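Local coordinates for protein TRAP dicarboxylate transporter-DctP subunit (Desulfovibrio desulfuricans subsp. desulfuricans, PDB 4NHB) that binds sn-glycerol 3-phosphate as a periplasmic solute-binding protein and probably delivers its solute to a TRAP-type membrane transporter, at residues G51-E56 against A262-D267; P101-L106 against E132-K137; M110-D113 against H117-R120; M192-V197 against V217-Y222. One frame throughout, in Å; residues are numbered along the deposited sequence.

Contact 1 (G51-E56 against A262-D267)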
loop_
_atom_site.group_PDB
_atom_site.type_symbol
_atom_site.label_atom_id
_atom_site.label_comp_id
_atom_site.label_asym_id
_atom_site.label_seq_id
_atom_site.Cartn_x
_atom_site.Cartn_y
_atom_site.Cartn_z
ATOM N N GLY A 51 -17.300 4.983 0.722
ATOM C CA GLY A 51 -18.610 4.751 0.150
ATOM C C GLY A 51 -19.681 5.306 1.070
ATOM O O GLY A 51 -20.601 6.023 0.626
ATOM N N LYS A 52 -19.545 4.981 2.353
ATOM C CA LYS A 52 -20.468 5.463 3.375
ATOM C C LYS A 52 -20.523 6.988 3.442
ATOM O O LYS A 52 -21.599 7.584 3.467
ATOM C CB LYS A 52 -20.077 4.908 4.746
ATOM C CG LYS A 52 -21.066 5.255 5.881
ATOM C CD LYS A 52 -20.528 4.784 7.208
ATOM C CE LYS A 52 -19.445 5.742 7.752
ATOM N NZ LYS A 52 -18.820 5.268 9.039
ATOM N N TYR A 53 -19.357 7.611 3.485
ATOM C CA TYR A 53 -19.256 9.057 3.536
ATOM C C TYR A 53 -19.821 9.730 2.268
ATOM O O TYR A 53 -20.508 10.755 2.339
ATOM C CB TYR A 53 -17.799 9.444 3.734
ATOM C CG TYR A 53 -17.231 9.189 5.116
ATOM C CD1 TYR A 53 -17.989 9.393 6.255
ATOM C CD2 TYR A 53 -15.901 8.789 5.286
ATOM C CE1 TYR A 53 -17.463 9.176 7.516
ATOM C CE2 TYR A 53 -15.366 8.577 6.534
ATOM C CZ TYR A 53 -16.143 8.777 7.662
ATOM O OH TYR A 53 -15.614 8.557 8.924
ATOM N N LEU A 54 -19.554 9.160 1.104
ATOM C CA LEU A 54 -19.973 9.795 -0.147
ATOM C C LEU A 54 -21.483 9.776 -0.339
ATOM O O LEU A 54 -22.070 10.701 -0.931
ATOM C CB LEU A 54 -19.332 9.099 -1.339
ATOM C CG LEU A 54 -19.784 9.687 -2.673
ATOM C CD1 LEU A 54 -19.473 11.192 -2.681
ATOM C CD2 LEU A 54 -19.141 8.925 -3.855
ATOM N N LYS A 55 -22.102 8.699 0.122
ATOM C CA LYS A 55 -23.542 8.583 0.093
ATOM C C LYS A 55 -24.142 9.635 0.999
ATOM O O LYS A 55 -25.076 10.330 0.618
ATOM C CB LYS A 55 -23.959 7.222 0.609
ATOM C CG LYS A 55 -25.286 6.767 0.102
ATOM C CD LYS A 55 -25.926 5.737 1.014
ATOM C CE LYS A 55 -26.735 4.729 0.208
ATOM N NZ LYS A 55 -27.546 5.364 -0.886
ATOM N N GLU A 56 -23.589 9.708 2.211
ATOM C CA GLU A 56 -23.904 10.730 3.212
ATOM C C GLU A 56 -23.875 12.119 2.563
ATOM O O GLU A 56 -24.911 12.752 2.416
ATOM C CB GLU A 56 -22.872 10.661 4.362
ATOM C CG GLU A 56 -23.403 10.622 5.813
ATOM C CD GLU A 56 -22.263 10.440 6.859
ATOM O OE1 GLU A 56 -21.442 11.362 7.066
ATOM O OE2 GLU A 56 -22.175 9.366 7.473
ATOM N N ALA A 262 -13.034 10.972 0.371
ATOM C CA ALA A 262 -11.687 10.357 0.305
ATOM C C ALA A 262 -10.820 10.834 1.458
ATOM O O ALA A 262 -10.082 10.042 2.056
ATOM C CB ALA A 262 -11.007 10.642 -1.006
ATOM N N LYS A 263 -10.928 12.112 1.812
ATOM C CA LYS A 263 -10.094 12.650 2.870
ATOM C C LYS A 263 -10.515 12.048 4.206
ATOM O O LYS A 263 -9.680 11.595 4.993
ATOM C CB LYS A 263 -10.180 14.176 2.921
ATOM C CG LYS A 263 -9.395 14.841 4.072
ATOM C CD LYS A 263 -7.964 14.250 4.263
ATOM C CE LYS A 263 -6.939 15.288 4.793
ATOM N NZ LYS A 263 -6.464 15.055 6.201
ATOM N N ARG A 264 -11.809 12.046 4.469
ATOM C CA ARG A 264 -12.311 11.504 5.735
ATOM C C ARG A 264 -11.953 10.012 5.911
ATOM O O ARG A 264 -11.537 9.583 6.987
ATOM C CB ARG A 264 -13.831 11.699 5.864
ATOM C CG ARG A 264 -14.332 13.126 5.678
ATOM C CD ARG A 264 -14.857 13.770 6.982
ATOM N NE ARG A 264 -15.906 13.017 7.690
ATOM C CZ ARG A 264 -17.228 13.171 7.523
ATOM N NH1 ARG A 264 -17.713 14.026 6.635
ATOM N NH2 ARG A 264 -18.077 12.429 8.234
ATOM N N SER A 265 -12.152 9.233 4.851
ATOM C CA SER A 265 -11.825 7.836 4.847
ATOM C C SER A 265 -10.320 7.611 5.112
ATOM O O SER A 265 -9.951 6.803 5.950
ATOM C CB SER A 265 -12.222 7.208 3.515
ATOM O OG SER A 265 -11.731 5.909 3.528
ATOM N N ALA A 266 -9.452 8.348 4.421
ATOM C CA ALA A 266 -8.016 8.231 4.659
ATOM C C ALA A 266 -7.686 8.559 6.102
ATOM O O ALA A 266 -6.897 7.863 6.776
ATOM C CB ALA A 266 -7.278 9.176 3.741
ATOM N N ASP A 267 -8.275 9.635 6.589
ATOM C CA ASP A 267 -8.053 10.070 7.982
ATOM C C ASP A 267 -8.420 8.956 9.001
ATOM O O ASP A 267 -7.700 8.733 9.990
ATOM C CB ASP A 267 -8.805 11.396 8.251
ATOM C CG ASP A 267 -8.065 12.621 7.669
ATOM O OD1 ASP A 267 -6.981 12.475 7.051
ATOM O OD2 ASP A 267 -8.553 13.755 7.802
HETATM O O HOH W 1 -15.540 11.341 9.577
#

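Contact 2 (P101-L106 against E132-K137)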
loop_
_atom_site.group_PDB
_atom_site.type_symbol
_atom_site.label_atom_id
_atom_site.label_comp_id
_atom_site.label_asym_id
_atom_site.label_seq_id
_atom_site.Cartn_x
_atom_site.Cartn_y
_atom_site.Cartn_z
ATOM N N PRO A 101 6.946 6.508 -12.518
ATOM C CA PRO A 101 7.964 6.035 -11.576
ATOM C C PRO A 101 7.931 6.694 -10.197
ATOM O O PRO A 101 8.241 6.003 -9.235
ATOM C CB PRO A 101 9.267 6.323 -12.321
ATOM C CG PRO A 101 8.882 6.081 -13.772
ATOM C CD PRO A 101 7.448 6.524 -13.907
ATOM N N ALA A 102 7.566 7.962 -10.093
ATOM C CA ALA A 102 7.657 8.646 -8.823
ATOM C C ALA A 102 6.705 8.001 -7.799
ATOM O O ALA A 102 6.982 8.035 -6.586
ATOM C CB ALA A 102 7.349 10.134 -8.963
ATOM N N MET A 103 5.618 7.397 -8.284
ATOM C CA MET A 103 4.650 6.736 -7.374
ATOM C C MET A 103 5.333 5.710 -6.495
ATOM O O MET A 103 4.901 5.469 -5.354
ATOM C CB MET A 103 3.516 6.096 -8.155
ATOM C CG MET A 103 2.710 7.046 -8.994
ATOM S SD MET A 103 1.989 8.376 -8.040
ATOM C CE MET A 103 0.277 7.906 -7.886
ATOM N N ALA A 104 6.393 5.086 -7.016
ATOM C CA ALA A 104 7.170 4.130 -6.216
ATOM C C ALA A 104 7.650 4.762 -4.928
ATOM O O ALA A 104 7.744 4.100 -3.912
ATOM C CB ALA A 104 8.363 3.604 -6.998
ATOM N N MET A 105 7.962 6.050 -4.976
ATOM C CA MET A 105 8.516 6.730 -3.810
ATOM C C MET A 105 7.539 6.922 -2.636
ATOM O O MET A 105 7.984 7.280 -1.552
ATOM C CB MET A 105 9.144 8.055 -4.230
ATOM C CG MET A 105 10.303 7.854 -5.212
ATOM S SD MET A 105 11.338 9.321 -5.473
ATOM C CE MET A 105 12.392 9.214 -4.071
ATOM N N LEU A 106 6.250 6.651 -2.855
ATOM C CA LEU A 106 5.271 6.569 -1.766
ATOM C C LEU A 106 5.735 5.542 -0.728
ATOM O O LEU A 106 5.432 5.674 0.455
ATOM C CB LEU A 106 3.873 6.213 -2.294
ATOM C CG LEU A 106 3.149 7.319 -3.116
ATOM C CD1 LEU A 106 1.915 6.828 -3.916
ATOM C CD2 LEU A 106 2.721 8.447 -2.237
ATOM N N GLU A 132 2.630 15.032 -9.016
ATOM C CA GLU A 132 2.718 15.947 -10.150
ATOM C C GLU A 132 2.907 15.196 -11.448
ATOM O O GLU A 132 3.882 14.473 -11.606
ATOM C CB GLU A 132 3.894 16.924 -9.993
ATOM C CG GLU A 132 3.471 18.305 -9.615
ATOM C CD GLU A 132 2.502 18.877 -10.611
ATOM O OE1 GLU A 132 2.637 18.553 -11.816
ATOM O OE2 GLU A 132 1.601 19.629 -10.184
ATOM N N GLY A 133 2.009 15.405 -12.397
ATOM C CA GLY A 133 2.168 14.781 -13.699
ATOM C C GLY A 133 1.554 13.391 -13.811
ATOM O O GLY A 133 1.414 12.868 -14.901
ATOM N N PHE A 134 1.174 12.782 -12.690
ATOM C CA PHE A 134 0.645 11.416 -12.720
ATOM C C PHE A 134 -0.618 11.303 -13.571
ATOM O O PHE A 134 -0.775 10.382 -14.377
ATOM C CB PHE A 134 0.331 10.936 -11.301
ATOM C CG PHE A 134 -0.441 9.668 -11.263
ATOM C CD1 PHE A 134 0.149 8.491 -11.629
ATOM C CD2 PHE A 134 -1.745 9.648 -10.831
ATOM C CE1 PHE A 134 -0.564 7.319 -11.611
ATOM C CE2 PHE A 134 -2.461 8.466 -10.790
ATOM C CZ PHE A 134 -1.875 7.319 -11.168
ATOM N N THR A 135 -1.528 12.228 -13.378
ATOM C CA THR A 135 -2.838 12.133 -14.014
ATOM C C THR A 135 -2.728 12.261 -15.530
ATOM O O THR A 135 -3.478 11.641 -16.272
ATOM C CB THR A 135 -3.788 13.229 -13.535
ATOM O OG1 THR A 135 -4.050 13.081 -12.142
ATOM C CG2 THR A 135 -5.097 13.150 -14.293
ATOM N N GLU A 136 -1.799 13.097 -15.973
ATOM C CA GLU A 136 -1.533 13.277 -17.392
ATOM C C GLU A 136 -1.065 11.981 -18.020
ATOM O O GLU A 136 -1.417 11.677 -19.151
ATOM C CB GLU A 136 -0.461 14.355 -17.590
ATOM C CG GLU A 136 -0.958 15.762 -17.294
ATOM C CD GLU A 136 -0.575 16.269 -15.902
ATOM O OE1 GLU A 136 -0.714 15.526 -14.876
ATOM O OE2 GLU A 136 -0.105 17.423 -15.860
ATOM N N LYS A 137 -0.254 11.226 -17.279
ATOM C CA LYS A 137 0.264 9.947 -17.759
ATOM C C LYS A 137 -0.743 8.787 -17.675
ATOM O O LYS A 137 -0.662 7.811 -18.444
ATOM C CB LYS A 137 1.500 9.550 -16.957
ATOM C CG LYS A 137 2.724 10.420 -17.161
ATOM C CD LYS A 137 3.961 9.648 -16.741
ATOM C CE LYS A 137 5.088 10.568 -16.302
ATOM N NZ LYS A 137 6.323 9.788 -15.984
#

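Contact 3 (M110-D113 against H117-R120)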
loop_
_atom_site.group_PDB
_atom_site.type_symbol
_atom_site.label_atom_id
_atom_site.label_comp_id
_atom_site.label_asym_id
_atom_site.label_seq_id
_atom_site.Cartn_x
_atom_site.Cartn_y
_atom_site.Cartn_z
ATOM N N MET A 110 12.998 2.920 4.282
ATOM C CA MET A 110 13.769 3.656 5.287
ATOM C C MET A 110 13.534 5.154 5.263
ATOM O O MET A 110 14.413 5.920 5.651
ATOM C CB MET A 110 15.269 3.435 5.050
ATOM C CG MET A 110 15.665 2.003 4.930
ATOM S SD MET A 110 15.104 1.089 6.362
ATOM C CE MET A 110 15.454 2.226 7.709
ATOM N N LEU A 111 12.391 5.601 4.781
ATOM C CA LEU A 111 12.228 7.051 4.633
ATOM C C LEU A 111 11.548 7.711 5.840
ATOM O O LEU A 111 11.915 8.829 6.231
ATOM C CB LEU A 111 11.481 7.377 3.361
ATOM C CG LEU A 111 11.317 8.891 3.152
ATOM C CD1 LEU A 111 12.662 9.622 3.016
ATOM C CD2 LEU A 111 10.436 9.164 1.958
ATOM N N PHE A 112 10.555 7.029 6.418
ATOM C CA PHE A 112 9.771 7.585 7.518
ATOM C C PHE A 112 10.082 6.966 8.864
ATOM O O PHE A 112 10.201 5.766 8.985
ATOM C CB PHE A 112 8.273 7.434 7.222
ATOM C CG PHE A 112 7.866 8.081 5.934
ATOM C CD1 PHE A 112 8.020 9.465 5.765
ATOM C CD2 PHE A 112 7.391 7.322 4.878
ATOM C CE1 PHE A 112 7.678 10.088 4.576
ATOM C CE2 PHE A 112 7.037 7.941 3.677
ATOM C CZ PHE A 112 7.187 9.331 3.532
ATOM N N ASP A 113 10.098 7.800 9.892
ATOM C CA ASP A 113 10.553 7.411 11.210
ATOM C C ASP A 113 9.416 6.628 11.908
ATOM O O ASP A 113 9.664 5.736 12.722
ATOM C CB ASP A 113 10.892 8.651 12.034
ATOM C CG ASP A 113 12.156 9.362 11.574
ATOM O OD1 ASP A 113 13.013 8.732 10.946
ATOM O OD2 ASP A 113 12.299 10.560 11.878
ATOM N N HIS A 117 5.171 10.765 10.978
ATOM C CA HIS A 117 6.067 11.362 10.008
ATOM C C HIS A 117 5.466 11.139 8.615
ATOM O O HIS A 117 5.320 12.084 7.835
ATOM C CB HIS A 117 7.491 10.749 10.123
ATOM C CG HIS A 117 8.486 11.315 9.155
ATOM N ND1 HIS A 117 9.780 10.866 9.056
ATOM C CD2 HIS A 117 8.365 12.308 8.237
ATOM C CE1 HIS A 117 10.416 11.550 8.121
ATOM N NE2 HIS A 117 9.577 12.430 7.609
ATOM N N ALA A 118 5.136 9.890 8.295
ATOM C CA ALA A 118 4.650 9.566 6.968
ATOM C C ALA A 118 3.368 10.326 6.693
ATOM O O ALA A 118 3.137 10.760 5.583
ATOM C CB ALA A 118 4.428 8.066 6.819
ATOM N N ARG A 119 2.506 10.477 7.691
ATOM C CA ARG A 119 1.244 11.194 7.450
ATOM C C ARG A 119 1.453 12.684 7.159
ATOM O O ARG A 119 0.767 13.230 6.307
ATOM C CB ARG A 119 0.266 11.025 8.634
ATOM C CG ARG A 119 -1.109 11.643 8.360
ATOM C CD ARG A 119 -1.989 11.674 9.585
ATOM N NE ARG A 119 -3.370 11.949 9.198
ATOM C CZ ARG A 119 -4.438 11.741 9.974
ATOM N NH1 ARG A 119 -5.637 12.019 9.506
ATOM N NH2 ARG A 119 -4.320 11.286 11.201
ATOM N N ARG A 120 2.340 13.353 7.906
ATOM C CA ARG A 120 2.715 14.713 7.571
ATOM C C ARG A 120 3.169 14.811 6.117
ATOM O O ARG A 120 2.728 15.686 5.388
ATOM C CB ARG A 120 3.801 15.248 8.499
ATOM C CG ARG A 120 3.340 15.419 9.929
ATOM C CD ARG A 120 4.342 16.198 10.782
ATOM N NE ARG A 120 5.644 15.544 10.989
ATOM C CZ ARG A 120 5.903 14.625 11.918
ATOM N NH1 ARG A 120 4.953 14.198 12.740
ATOM N NH2 ARG A 120 7.116 14.126 12.027
#

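Contact 4 (M192-V197 against V217-Y222)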
loop_
_atom_site.group_PDB
_atom_site.type_symbol
_atom_site.label_atom_id
_atom_site.label_comp_id
_atom_site.label_asym_id
_atom_site.label_seq_id
_atom_site.Cartn_x
_atom_site.Cartn_y
_atom_site.Cartn_z
ATOM N N MET A 192 5.212 -12.473 -7.018
ATOM C CA MET A 192 3.861 -12.894 -7.326
ATOM C C MET A 192 2.828 -11.897 -6.773
ATOM O O MET A 192 3.034 -11.295 -5.706
ATOM C CB MET A 192 3.606 -14.271 -6.746
ATOM C CG MET A 192 3.581 -14.311 -5.250
ATOM S SD MET A 192 3.450 -16.007 -4.642
ATOM C CE MET A 192 5.111 -16.623 -4.813
ATOM N N PRO A 193 1.718 -11.689 -7.509
ATOM C CA PRO A 193 0.656 -10.855 -6.946
ATOM C C PRO A 193 0.169 -11.324 -5.573
ATOM O O PRO A 193 0.217 -12.507 -5.220
ATOM C CB PRO A 193 -0.488 -10.982 -7.970
ATOM C CG PRO A 193 0.181 -11.339 -9.229
ATOM C CD PRO A 193 1.446 -12.072 -8.903
ATOM N N PHE A 194 -0.356 -10.374 -4.811
ATOM C CA PHE A 194 -0.862 -10.686 -3.488
ATOM C C PHE A 194 -1.914 -11.820 -3.474
ATOM O O PHE A 194 -1.930 -12.679 -2.581
ATOM C CB PHE A 194 -1.477 -9.432 -2.891
ATOM C CG PHE A 194 -1.866 -9.606 -1.467
ATOM C CD1 PHE A 194 -0.876 -9.719 -0.500
ATOM C CD2 PHE A 194 -3.203 -9.699 -1.096
ATOM C CE1 PHE A 194 -1.217 -9.909 0.836
ATOM C CE2 PHE A 194 -3.550 -9.901 0.235
ATOM C CZ PHE A 194 -2.568 -9.995 1.191
ATOM N N ALA A 195 -2.801 -11.792 -4.462
ATOM C CA ALA A 195 -3.864 -12.771 -4.582
ATOM C C ALA A 195 -3.333 -14.216 -4.578
ATOM O O ALA A 195 -4.035 -15.126 -4.151
ATOM C CB ALA A 195 -4.672 -12.511 -5.835
ATOM N N GLU A 196 -2.089 -14.419 -5.013
ATOM C CA GLU A 196 -1.530 -15.775 -5.140
ATOM C C GLU A 196 -0.831 -16.226 -3.836
ATOM O O GLU A 196 -0.318 -17.364 -3.725
ATOM C CB GLU A 196 -0.564 -15.832 -6.346
ATOM C CG GLU A 196 -1.266 -15.760 -7.724
ATOM C CD GLU A 196 -0.289 -15.672 -8.906
ATOM O OE1 GLU A 196 0.878 -16.088 -8.741
ATOM O OE2 GLU A 196 -0.684 -15.188 -9.998
ATOM N N VAL A 197 -0.777 -15.314 -2.867
ATOM C CA VAL A 197 0.033 -15.546 -1.676
ATOM C C VAL A 197 -0.516 -16.704 -0.848
ATOM O O VAL A 197 0.257 -17.546 -0.367
ATOM C CB VAL A 197 0.170 -14.292 -0.807
ATOM C CG1 VAL A 197 0.694 -14.641 0.605
ATOM C CG2 VAL A 197 1.140 -13.281 -1.471
ATOM N N VAL A 217 -1.946 -11.198 9.607
ATOM C CA VAL A 217 -3.017 -11.741 10.426
ATOM C C VAL A 217 -4.240 -12.114 9.594
ATOM O O VAL A 217 -4.844 -13.158 9.793
ATOM C CB VAL A 217 -3.417 -10.751 11.543
ATOM C CG1 VAL A 217 -4.827 -11.064 12.085
ATOM C CG2 VAL A 217 -2.358 -10.793 12.630
ATOM N N SER A 218 -4.588 -11.251 8.651
ATOM C CA SER A 218 -5.726 -11.490 7.802
ATOM C C SER A 218 -5.624 -12.807 7.059
ATOM O O SER A 218 -6.624 -13.535 6.974
ATOM C CB SER A 218 -5.932 -10.338 6.820
ATOM O OG SER A 218 -6.998 -10.662 5.985
ATOM N N LEU A 219 -4.443 -13.130 6.534
ATOM C CA LEU A 219 -4.274 -14.392 5.815
ATOM C C LEU A 219 -3.838 -15.540 6.719
ATOM O O LEU A 219 -3.589 -16.659 6.257
ATOM C CB LEU A 219 -3.281 -14.222 4.661
ATOM C CG LEU A 219 -3.831 -13.647 3.332
ATOM C CD1 LEU A 219 -4.467 -12.249 3.518
ATOM C CD2 LEU A 219 -2.704 -13.591 2.310
ATOM N N LYS A 220 -3.770 -15.252 8.009
ATOM C CA LYS A 220 -3.335 -16.211 9.015
ATOM C C LYS A 220 -2.016 -16.871 8.605
ATOM O O LYS A 220 -1.845 -18.086 8.687
ATOM C CB LYS A 220 -4.430 -17.248 9.273
ATOM C CG LYS A 220 -5.736 -16.629 9.791
ATOM C CD LYS A 220 -6.774 -17.685 10.130
ATOM C CE LYS A 220 -8.109 -17.053 10.499
ATOM N NZ LYS A 220 -8.708 -16.259 9.380
ATOM N N MET A 221 -1.079 -16.040 8.186
ATOM C CA MET A 221 0.212 -16.504 7.695
ATOM C C MET A 221 0.996 -17.227 8.789
ATOM O O MET A 221 1.774 -18.151 8.503
ATOM C CB MET A 221 1.016 -15.330 7.173
ATOM C CG MET A 221 0.380 -14.579 5.947
ATOM S SD MET A 221 1.649 -13.511 5.212
ATOM C CE MET A 221 0.745 -12.470 4.018
ATOM N N TYR A 222 0.770 -16.813 10.035
ATOM C CA TYR A 222 1.547 -17.308 11.190
ATOM C C TYR A 222 1.269 -18.782 11.492
ATOM O O TYR A 222 2.063 -19.421 12.155
ATOM C CB TYR A 222 1.297 -16.443 12.436
ATOM C CG TYR A 222 -0.161 -16.270 12.765
ATOM C CD1 TYR A 222 -0.836 -17.243 13.495
ATOM C CD2 TYR A 222 -0.868 -15.142 12.352
ATOM C CE1 TYR A 222 -2.156 -17.113 13.795
ATOM C CE2 TYR A 222 -2.198 -15.004 12.653
ATOM C CZ TYR A 222 -2.842 -16.003 13.380
ATOM O OH TYR A 222 -4.179 -15.906 13.702
#

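Contact 1 (G51-E56 against A262-D267)
Tyr53 lies against Arg264 where helix 42-57 packs on the long helix 252-286. The arginine crosses one face of the phenol toward its rim. NH2 of Arg264 comes within 3.4 Å of CE1 of Tyr53; over the same face, CB of Arg264 sits 3.5 Å from CE2 of Tyr53, at the opposite edge. The guanidinium is tipped 46° from the ring plane. The cation-pi contact is off-centre, because CZ of Arg264, 4.4 Å from the Tyr53 centroid, is displaced from the ring normal. Bends at chi2 and chi3 fold the arginine chain over the ring.

Water 1 joins the polar ends: it accepts a 2.6 Å bond from NE of Arg264 and gives a weak one to OH of Tyr53. That hydroxyl also hydrogen-bonds Asp268, one turn beyond Arg264 on helix 252-286. At the end of the guanidinium away from NE, OE1 of Glu56 forms a long salt bridge of 3.7 Å to NH2 of Arg264. Ser265 bonds through OG to the carbonyl of Gly46, a second link between the helices, whose segments run roughly antiparallel at 146°. With a pi face, a water and a distant carboxylate as partners, the Arg264 charge is probably held by several modest interactions.

Contact 2 (P101-L106 against E132-K137)
The methyl end of Met103 sits on the face of Phe134, a Met-aromatic contact in the family 7 solute-binding fold. It joins the turn-rich loop after strand 89-92 to the short helix 134-138.

The CH-pi part is nearly ideal in geometry: CE of Met103 stands 3.7 Å from the centroid of the Phe134 ring and only 5° off its normal, so the methyl is close to equally distant from all six ring carbons. The sulfur plays a lesser part, as SD of Met103 lies obliquely, 4.5 Å from the Phe134 centroid. Bends at chi2 (-57°) and chi3 (-103°) turn the thioether so that its methyl, and not its sulfur, faces the ring. CG of Met103 adds a plain apolar touch on CD1 of Phe134. Thr142 of strand 140-142 packs on both side chains, and Ile130 and Asn131 of helix 125-131 also pack on the methionine.

Among backbone features, Gly133 takes the N-cap position just before Phe134, with a positive phi. Ala104 N, Met105 N and Leu106 N each bond to the carbonyl three residues back, which keeps the Met103 turn compact.

Nearer the surface, the extended Lys137 chain crosses Pro101. NZ of Lys137 makes a weak hydrogen bond to ND1 of His100 and lies 4.0 Å from CD of Pro101.

Contact 3 (M110-D113 against H117-R120)
His117 and Phe112 meet as a T-shaped pair where the loop leading into helix 115-122 folds back on the helix. Their planes stand 87° apart, and the phenylalanine supplies the edge.

Following the histidine outward, CB of His117 lies 3.9 Å from the backbone N of Asp113. With CG anti to the backbone N, the imidazole is carried out toward the loop. CG and CD2 then run under the Phe112 edge, where CD1 of Phe112 stands 3.7 Å above the middle of the His117 ring. ND1 of His117 accepts the one hydrogen bond across the contact, from N of Asp113, at 3.2 Å with an N-H...N angle of 159°. The donor is tilted 26° out of the imidazole plane. CE1 of His117 approaches the carbonyl O of Leu111 at 3.6 Å. At the tip, NE2 is hydrogen-bonded to the carbonyl of Ala327 in helix 320-329.

Ala118, the next residue, packs on Phe112 from another direction. Its CA lies over one face of the ring, 3.8 Å from the centroid, and its CB touches CG of Phe112 at 3.6 Å. CG of Leu111 covers the opposite face, so the phenyl is sandwiched. Asp113 forms a salt bridge with Arg331, the last residue modelled.

Because ND1 accepts from an amide while NE2 meets a carbonyl, the bonding is consistent with a neutral His117 protonated on NE2, linking loop, helix and C-terminal region in a buried setting.

Contact 4 (M192-V197 against V217-Y222)
Phe194 and Leu219 come at each other from opposite directions, ring end against forked end. The two methyls of Leu219 straddle CZ of Phe194: CD1 and CD2 are each 3.8 Å from it. The approach to the ring is oblique, so the leucine neither lies flat on the phenyl nor points squarely at its rim. Phe194 has CG anti to its own N (chi1 -173°), which stretches the ring away from the turn at 192-197 and toward the end of helix 213-218.

Val197 meets the same leucine at about a right angle. Its CG1 is 3.9 Å from CD2 of Leu219, so that methyl touches both the phenyl and the valine. CG1 of Val197 also touches CE of Met221 at 4.0 Å. The methionine gets there with a chain that is extended beyond CG, crossing the valine much as the leucine does. No hydrogen bond spans the two segments; the contact is wholly apolar.

The backbones set these positions. Helix 213-218 closes in a Schellman motif at Lys220, whose positive phi turns the chain so that Leu219 and Met221 both reach Val197. On the other side, N of Val197 bonds to O of Phe194 at 2.9 Å, bringing phenyl and valine together.

Beyond the contact, Phe194 touches the bound sn-glycerol-3-phosphate and makes a cation-pi contact with Lys37, while Arg171, another ligand-binding residue, packs on both Phe194 and Val197. The cluster is thus a hydrophobic backing to the ligand pocket of this TRAP solute-binding protein.

How the contacts relate
Contact 4 is the one that reaches the ligand, with the Phe194 side chain about 4 Å from sn-glycerol-3-phosphate. Contacts 2 and 3 lie across the chain's centre from it, their nearest atoms about 16 Å and 19 Å away. Of these, contact 2 is nearer the pocket: the Met103 side chain is about 9 Å from the ligand, against about 12 Å for Phe112 of contact 3. The two touch through O of Leu106 and CE2 of Phe112, 4.3 Å apart. Contact 1 closes the longest loop, with the other three between its segments in sequence, and joins contact 3 through a salt bridge of 2.8 Å from OD1 of Asp267 to NH1 of Arg119.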